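Protein tudor (Drosophila melanogaster, PDB 4Q5W) is required in oogenesis for primordial germ cell formation and abdominal segmentation, and may act in piRNA metabolism, this chain being its extended Tudor 9 region. Local coordinates at residues E12-I17 and T127-L132; S66-V71 and Y77-I82; E70-D75 and T87-K92. All blocks are in the same frame, centred on the assembly; numbering follows the deposited sequence. Where two conformers were deposited one is given.

Contact 1 (E12-I17 and T127-L132); sequences ENTSRI and TTFDAL
The ring of Phe-129, on helix 122-134, reaches Ile-17 and Thr-14 where the chain turns into strand 16-21, and it supplies about half of the 114 Å² buried between the segments. The two side chains of Ile-17 and Phe-129 approach head-on, the CD1 methyl of Ile-17 lying in the plane of the ring and meeting its far edge, 3.8 Å from Phe-129 CE2 and 3.9 Å from CZ of that ring, so this is an edge contact rather than a methyl laid over a face. Phe-129 makes the reach with CG swung anti to its own N (chi1 -169°). Ile-17 answers with an extended outer branch (chi2 173°) that carries CD1 forward to the ring. Thr-14 is a looser neighbour, its CG2 4.3 Å from Phe-129 CD2 in an oblique approach.

Strands 5-11, 16-21, 108-112, 139-144 and 153-158 form the sheet of the SN-like part of an extended Tudor domain, and the ring packs helix 122-134 against it. Met-112 of strand 108-112 touches both Ile-17 and Phe-129, while Val-11 and Ile-166 add further apolar cover to the ring.

Thr-14 is presented by a type I turn from Asn-13 to Arg-16. Within it Asn-13 OD1 accepts from Ser-15 N at 2.8 Å, in the carbonyl plane on a lone pair but along a bent bond, the N-H...O angle being 137°, making an Asx turn. The same residues take part in a classic beta bulge, in which Glu-12 and Asn-13 lie opposite Arg-16, with Glu-12 N 3.0 Å from Arg-16 O and a weak bond from Asn-13 N to the same oxygen.

Contact 2 (S66-V71 and Y77-I82); sequences SRILEV and YKVILI
Ile-68 CD1 packs 3.6 Å from Val-79 CG1 and 3.8 Å from Tyr-77 CD1, forming the tight, buried side of this strand pair. With CG1 beside the backbone N (chi1 -55°) and a further bend at chi2, the isoleucine brings CD1 against both neighbours. Leu-93 also touches Ile-68 and Tyr-77, and the tyrosine OH is hydrogen-bonded to Ala-47 N.

Strands 63-71 and 77-81 form a beta hairpin of the Tudor core, interrupted by a classic bulge: Leu-69 and Glu-70 both face Lys-78, whose O accepts from Leu-69 N at 2.8 Å and from Glu-70 N at 3.1 Å. Ahead of the bulge on strand 63-71, Arg-67 and Ile-80 form a regular hydrogen-bonded pair.

The other face is more open to solvent. There Ile-80 CG2 lies over one face of the Arg-67 guanidinium, 3.7 Å from NH1 of that arginine, and the Leu-69 side chain slants across that of Ile-80, its CD1 3.9 Å from Ile-80 CB. With Leu-69 cut back to an alanine, the CD1 methyl would be gone and Ile-80 CB is likely to lose that apolar neighbour. The side chains of Glu-70 and Lys-78 touch only at their CB atoms, 4.1 Å apart, their charged ends remaining apart.

Contact 3 (E70-D75 and T87-K92); sequences EVLEDD and TTVVDK
Segments 70-75 and 87-92 have no direct hydrogen bond between them; their backbones draw together toward Asp-75 and Asp-91, whose CA atoms are 6.2 Å apart, whereas those of Leu-72 and Val-89 are 9.0 Å apart. The separation follows from the antiparallel meander of the Tudor core: strand 77-81 lies between strands 63-71 and 87-90, so this contact joins the loop leaving strand 63-71 to the end of the edge strand 87-90.

Leu-72 and Val-89 carry the apolar part. The two side chains cross at about a right angle, and a single methyl of the leucine does the touching: Leu-72 CD1 lies 4.1 Å from Val-89 CG1 and 4.2 Å from CG2 of the same valine. It thus sits against both prongs of the branched side chain. The distances and the exposure of Val-89 mark a light surface contact, and Gln-76 also touches that valine.

Past Leu-72 the loop doubles back through Asp-74 and Asp-75, both in the left-handed helical region with phi values of 60° and 57°. This course brings the main chain of Asp-75 beside the second segment, its O lying 3.9 Å from Asp-91 CA. The carboxylates take no part. In Asp-91, CG is placed between the backbone N and carbonyl carbon (chi1 64°), and both acid groups lead away from the opposite segment; that of Asp-75 has a long, weak ion pair with Lys-46.

A water bridges the two main chains, donating to both carbonyl oxygens, at 2.6 Å from Asp-75 O and 2.8 Å from Asp-91 O.

Overall arrangement
From the N terminus, the chain passes through the turn at 12-17, between strands 5-11 and 16-21 of the SN-like sheet, and does not close contact 1 until helix 122-134, more than a hundred residues later. Contacts 2 and 3 are nested inside that long loop, within the Tudor core. Contact 2 closes a short hairpin between strands 63-71 and 77-81; contact 3 begins on the same strand, 63-71, shares Glu-70 and Val-71 with it, and runs one strand further to 87-92. The centres of contacts 2 and 3 are 8 Å apart, and they are joined directly by probable backbone hydrogen bonds of strands 77-81 and 87-90. Contact 1 is centred 21 Å from contact 2, across the chain's centre.

Contact 1 (E12-I17 and T127-L132)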
# COMPACT_ATOMS: atom_id res chain seq x y z
N GLU A 12 -4.42 1.53 4.32
CA GLU A 12 -4.30 2.05 5.68
C GLU A 12 -5.70 2.23 6.27
O GLU A 12 -5.98 1.84 7.40
CB GLU A 12 -3.56 3.38 5.68
CG GLU A 12 -3.23 3.90 7.08
CD GLU A 12 -2.21 3.04 7.79
OE1 GLU A 12 -1.36 2.41 7.12
OE2 GLU A 12 -2.25 2.98 9.03
N ASN A 13 -6.57 2.83 5.47
CA ASN A 13 -8.01 2.89 5.74
C ASN A 13 -8.68 3.24 4.42
O ASN A 13 -8.00 3.35 3.40
CB ASN A 13 -8.32 3.94 6.82
CG ASN A 13 -7.76 5.31 6.49
OD1 ASN A 13 -8.19 5.97 5.54
ND2 ASN A 13 -6.81 5.76 7.30
N THR A 14 -9.99 3.42 4.41
CA THR A 14 -10.66 3.62 3.12
C THR A 14 -10.30 4.96 2.47
O THR A 14 -10.51 5.14 1.27
CB THR A 14 -12.20 3.43 3.20
OG1 THR A 14 -12.77 4.41 4.07
CG2 THR A 14 -12.53 2.03 3.71
N SER A 15 -9.75 5.87 3.27
CA SER A 15 -9.37 7.19 2.77
C SER A 15 -7.88 7.31 2.49
O SER A 15 -7.40 8.40 2.14
CB SER A 15 -9.82 8.28 3.73
OG SER A 15 -11.24 8.36 3.75
N ARG A 16 -7.15 6.20 2.64
CA ARG A 16 -5.71 6.20 2.41
C ARG A 16 -5.30 4.85 1.85
O ARG A 16 -4.96 3.92 2.59
CB ARG A 16 -4.96 6.53 3.71
CG ARG A 16 -3.46 6.71 3.54
CD ARG A 16 -2.82 7.24 4.81
NE ARG A 16 -1.36 7.19 4.77
CZ ARG A 16 -0.59 8.21 4.42
NH1 ARG A 16 0.73 8.07 4.42
NH2 ARG A 16 -1.13 9.36 4.07
N ILE A 17 -5.33 4.76 0.52
CA ILE A 17 -5.09 3.50 -0.16
C ILE A 17 -3.91 3.69 -1.12
O ILE A 17 -3.93 4.61 -1.93
CB ILE A 17 -6.33 3.09 -0.98
CG1 ILE A 17 -7.55 2.94 -0.07
CG2 ILE A 17 -6.10 1.79 -1.75
CD1 ILE A 17 -8.83 2.70 -0.84
N THR A 127 -11.67 -5.41 7.25
CA THR A 127 -11.59 -6.85 7.00
C THR A 127 -12.47 -7.25 5.80
O THR A 127 -12.09 -8.11 5.00
CB THR A 127 -11.93 -7.69 8.26
OG1 THR A 127 -11.71 -9.08 7.99
CG2 THR A 127 -13.37 -7.49 8.71
N THR A 128 -13.63 -6.61 5.68
CA THR A 128 -14.50 -6.85 4.54
C THR A 128 -13.83 -6.36 3.25
O THR A 128 -13.89 -7.03 2.23
CB THR A 128 -15.88 -6.19 4.73
OG1 THR A 128 -16.42 -6.63 5.98
CG2 THR A 128 -16.85 -6.58 3.59
N PHE A 129 -13.17 -5.21 3.32
CA PHE A 129 -12.49 -4.63 2.17
C PHE A 129 -11.35 -5.57 1.74
O PHE A 129 -11.16 -5.82 0.55
CB PHE A 129 -11.95 -3.24 2.56
CG PHE A 129 -11.46 -2.40 1.40
CD1 PHE A 129 -11.76 -2.71 0.07
CD2 PHE A 129 -10.69 -1.27 1.66
CE1 PHE A 129 -11.30 -1.91 -0.97
CE2 PHE A 129 -10.22 -0.47 0.63
CZ PHE A 129 -10.52 -0.79 -0.68
N ASP A 130 -10.61 -6.09 2.71
CA ASP A 130 -9.50 -7.00 2.42
C ASP A 130 -9.98 -8.22 1.63
O ASP A 130 -9.34 -8.64 0.67
CB ASP A 130 -8.79 -7.45 3.70
CG ASP A 130 -7.88 -6.39 4.27
OD1 ASP A 130 -7.30 -5.60 3.49
OD2 ASP A 130 -7.72 -6.34 5.51
N ALA A 131 -11.12 -8.77 2.04
CA ALA A 131 -11.68 -9.94 1.38
C ALA A 131 -12.13 -9.60 -0.03
O ALA A 131 -11.95 -10.38 -0.96
CB ALA A 131 -12.84 -10.49 2.19
N LEU A 132 -12.73 -8.42 -0.18
CA LEU A 132 -13.14 -7.88 -1.48
C LEU A 132 -11.95 -7.73 -2.43
O LEU A 132 -12.01 -8.11 -3.61
CB LEU A 132 -13.83 -6.53 -1.27
CG LEU A 132 -14.82 -6.03 -2.31
CD1 LEU A 132 -15.77 -7.16 -2.69
CD2 LEU A 132 -15.60 -4.85 -1.74

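Contact 2 (S66-V71 and Y77-I82)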
# COMPACT_ATOMS: atom_id res chain seq x y z
N SER A 66 13.02 1.48 1.12
CA SER A 66 12.38 1.76 2.39
C SER A 66 12.69 3.15 2.93
O SER A 66 13.68 3.77 2.55
CB SER A 66 12.81 0.73 3.43
OG SER A 66 14.23 0.65 3.48
N ARG A 67 11.83 3.62 3.83
CA ARG A 67 12.07 4.87 4.55
C ARG A 67 11.84 4.61 6.03
O ARG A 67 10.87 3.94 6.41
CB ARG A 67 11.15 6.00 4.06
CG ARG A 67 11.31 7.30 4.83
CD ARG A 67 10.64 8.48 4.14
NE ARG A 67 9.30 8.15 3.65
CZ ARG A 67 8.20 8.19 4.39
NH1 ARG A 67 7.02 7.87 3.86
NH2 ARG A 67 8.27 8.56 5.66
N ILE A 68 12.73 5.12 6.87
CA ILE A 68 12.63 4.91 8.30
C ILE A 68 11.47 5.71 8.89
O ILE A 68 11.42 6.93 8.76
CB ILE A 68 13.93 5.31 9.03
CG1 ILE A 68 15.13 4.58 8.42
CG2 ILE A 68 13.83 5.02 10.51
CD1 ILE A 68 15.08 3.07 8.56
N LEU A 69 10.55 5.01 9.54
CA LEU A 69 9.44 5.66 10.23
C LEU A 69 9.78 5.90 11.70
O LEU A 69 9.54 6.99 12.24
CB LEU A 69 8.18 4.81 10.14
CG LEU A 69 7.59 4.69 8.73
CD1 LEU A 69 6.40 3.75 8.73
CD2 LEU A 69 7.18 6.08 8.23
N GLU A 70 10.34 4.89 12.36
CA GLU A 70 10.68 4.99 13.77
C GLU A 70 11.98 4.27 14.10
O GLU A 70 12.25 3.19 13.59
CB GLU A 70 9.54 4.42 14.62
CG GLU A 70 9.68 4.67 16.12
CD GLU A 70 8.48 4.18 16.90
OE1 GLU A 70 7.54 3.65 16.28
OE2 GLU A 70 8.49 4.31 18.14
N VAL A 71 12.79 4.90 14.94
CA VAL A 71 14.00 4.28 15.46
C VAL A 71 13.60 3.61 16.77
O VAL A 71 13.24 4.28 17.74
CB VAL A 71 15.11 5.33 15.69
CG1 VAL A 71 16.36 4.68 16.27
CG2 VAL A 71 15.44 6.02 14.37
N TYR A 77 14.09 -1.04 13.57
CA TYR A 77 13.47 0.10 12.91
C TYR A 77 12.11 -0.30 12.38
O TYR A 77 11.96 -1.39 11.84
CB TYR A 77 14.31 0.55 11.72
CG TYR A 77 15.74 0.94 12.04
CD1 TYR A 77 16.10 2.27 12.18
CD2 TYR A 77 16.73 -0.03 12.18
CE1 TYR A 77 17.39 2.63 12.46
CE2 TYR A 77 18.04 0.33 12.47
CZ TYR A 77 18.36 1.66 12.60
OH TYR A 77 19.65 2.04 12.87
N LYS A 78 11.13 0.58 12.54
CA LYS A 78 9.89 0.45 11.78
C LYS A 78 10.07 1.24 10.50
O LYS A 78 10.42 2.42 10.53
CB LYS A 78 8.68 1.00 12.56
CG LYS A 78 7.37 0.87 11.75
CD LYS A 78 6.15 1.30 12.54
CE LYS A 78 4.86 1.01 11.77
NZ LYS A 78 3.64 1.55 12.45
N VAL A 79 9.84 0.58 9.37
CA VAL A 79 10.04 1.21 8.08
C VAL A 79 8.80 1.09 7.22
O VAL A 79 7.95 0.23 7.47
CB VAL A 79 11.21 0.55 7.32
CG1 VAL A 79 12.48 0.57 8.16
CG2 VAL A 79 10.84 -0.88 6.92
N ILE A 80 8.69 1.96 6.22
CA ILE A 80 7.69 1.82 5.17
C ILE A 80 8.37 1.31 3.90
O ILE A 80 9.46 1.78 3.54
CB ILE A 80 6.91 3.14 4.89
CG1 ILE A 80 5.94 2.96 3.71
CG2 ILE A 80 7.84 4.30 4.62
CD1 ILE A 80 5.01 4.17 3.47
N LEU A 81 7.76 0.33 3.24
CA LEU A 81 8.24 -0.10 1.93
C LEU A 81 7.62 0.86 0.92
O LEU A 81 6.47 0.69 0.50
CB LEU A 81 7.82 -1.54 1.63
CG LEU A 81 8.13 -2.56 2.75
CD1 LEU A 81 7.79 -3.97 2.29
CD2 LEU A 81 9.58 -2.48 3.21
N ILE A 82 8.40 1.88 0.56
CA ILE A 82 7.86 3.06 -0.12
C ILE A 82 7.16 2.79 -1.44
O ILE A 82 6.26 3.54 -1.82
CB ILE A 82 8.93 4.15 -0.33
CG1 ILE A 82 10.07 3.63 -1.22
CG2 ILE A 82 9.45 4.63 1.02
CD1 ILE A 82 10.96 4.74 -1.76

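Contact 3 (E70-D75 and T87-K92)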
# COMPACT_ATOMS: atom_id res chain seq x y z
N GLU A 70 10.34 4.89 12.36
CA GLU A 70 10.68 4.99 13.77
C GLU A 70 11.98 4.27 14.10
O GLU A 70 12.25 3.19 13.59
CB GLU A 70 9.54 4.42 14.62
CG GLU A 70 9.68 4.67 16.12
CD GLU A 70 8.48 4.18 16.90
OE1 GLU A 70 7.54 3.65 16.28
OE2 GLU A 70 8.49 4.31 18.14
N VAL A 71 12.79 4.90 14.94
CA VAL A 71 14.00 4.28 15.46
C VAL A 71 13.60 3.61 16.77
O VAL A 71 13.24 4.28 17.74
CB VAL A 71 15.11 5.33 15.69
CG1 VAL A 71 16.36 4.68 16.27
CG2 VAL A 71 15.44 6.02 14.37
N LEU A 72 13.62 2.28 16.78
CA LEU A 72 13.14 1.51 17.92
C LEU A 72 14.27 1.09 18.84
O LEU A 72 15.44 1.26 18.53
CB LEU A 72 12.39 0.27 17.43
CG LEU A 72 11.16 0.55 16.57
CD1 LEU A 72 10.61 -0.74 15.99
CD2 LEU A 72 10.10 1.25 17.39
N GLU A 73 13.90 0.52 19.99
CA GLU A 73 14.89 -0.05 20.90
C GLU A 73 15.45 -1.34 20.31
O GLU A 73 14.91 -1.87 19.34
CB GLU A 73 14.26 -0.32 22.27
CG GLU A 73 13.72 0.93 22.97
CD GLU A 73 14.82 1.91 23.38
OE1 GLU A 73 16.01 1.52 23.39
OE2 GLU A 73 14.49 3.07 23.70
N ASP A 74 16.55 -1.82 20.89
CA ASP A 74 17.21 -3.05 20.45
C ASP A 74 17.68 -2.99 19.00
O ASP A 74 17.74 -4.01 18.31
CB ASP A 74 16.30 -4.27 20.69
CG ASP A 74 16.20 -4.65 22.15
OD1 ASP A 74 15.35 -4.08 22.86
OD2 ASP A 74 16.98 -5.52 22.59
N ASP A 75 18.01 -1.79 18.55
CA ASP A 75 18.52 -1.57 17.20
C ASP A 75 17.57 -2.06 16.11
O ASP A 75 18.00 -2.58 15.08
CB ASP A 75 19.90 -2.18 17.03
CG ASP A 75 20.99 -1.35 17.69
OD1 ASP A 75 20.69 -0.67 18.70
OD2 ASP A 75 22.13 -1.36 17.19
N THR A 87 4.06 -1.40 6.11
CA THR A 87 5.16 -1.18 7.05
C THR A 87 5.63 -2.50 7.65
O THR A 87 4.93 -3.51 7.60
CB THR A 87 4.76 -0.22 8.19
OG1 THR A 87 3.82 -0.86 9.07
CG2 THR A 87 4.17 1.06 7.65
N THR A 88 6.82 -2.48 8.22
CA THR A 88 7.37 -3.68 8.83
C THR A 88 8.52 -3.30 9.73
O THR A 88 9.00 -2.16 9.68
CB THR A 88 7.83 -4.70 7.76
OG1 THR A 88 8.18 -5.94 8.38
CG2 THR A 88 9.01 -4.18 6.98
N VAL A 89 8.96 -4.25 10.55
CA VAL A 89 10.04 -3.99 11.49
C VAL A 89 11.23 -4.87 11.16
O VAL A 89 11.10 -6.09 11.04
CB VAL A 89 9.60 -4.26 12.94
CG1 VAL A 89 10.80 -4.26 13.87
CG2 VAL A 89 8.57 -3.24 13.37
N VAL A 90 12.39 -4.23 10.99
CA VAL A 90 13.60 -4.93 10.60
C VAL A 90 14.72 -4.63 11.59
O VAL A 90 14.63 -3.68 12.39
CB VAL A 90 14.05 -4.52 9.19
CG1 VAL A 90 12.91 -4.73 8.19
CG2 VAL A 90 14.48 -3.07 9.19
N ASP A 91 15.77 -5.43 11.56
CA ASP A 91 16.91 -5.19 12.43
C ASP A 91 18.19 -4.95 11.63
O ASP A 91 19.27 -4.85 12.21
CB ASP A 91 17.10 -6.32 13.45
CG ASP A 91 17.43 -7.64 12.81
OD1 ASP A 91 17.40 -7.74 11.57
OD2 ASP A 91 17.74 -8.60 13.56
N LYS A 92 18.05 -4.86 10.32
CA LYS A 92 19.19 -4.62 9.44
C LYS A 92 18.79 -3.73 8.27
O LYS A 92 17.75 -3.92 7.65
CB LYS A 92 19.74 -5.94 8.92
CG LYS A 92 20.99 -5.79 8.07
CD LYS A 92 21.50 -7.15 7.62
CE LYS A 92 22.81 -7.03 6.87
NZ LYS A 92 23.29 -8.35 6.40
O HOH W 1 20.25 -2.76 13.78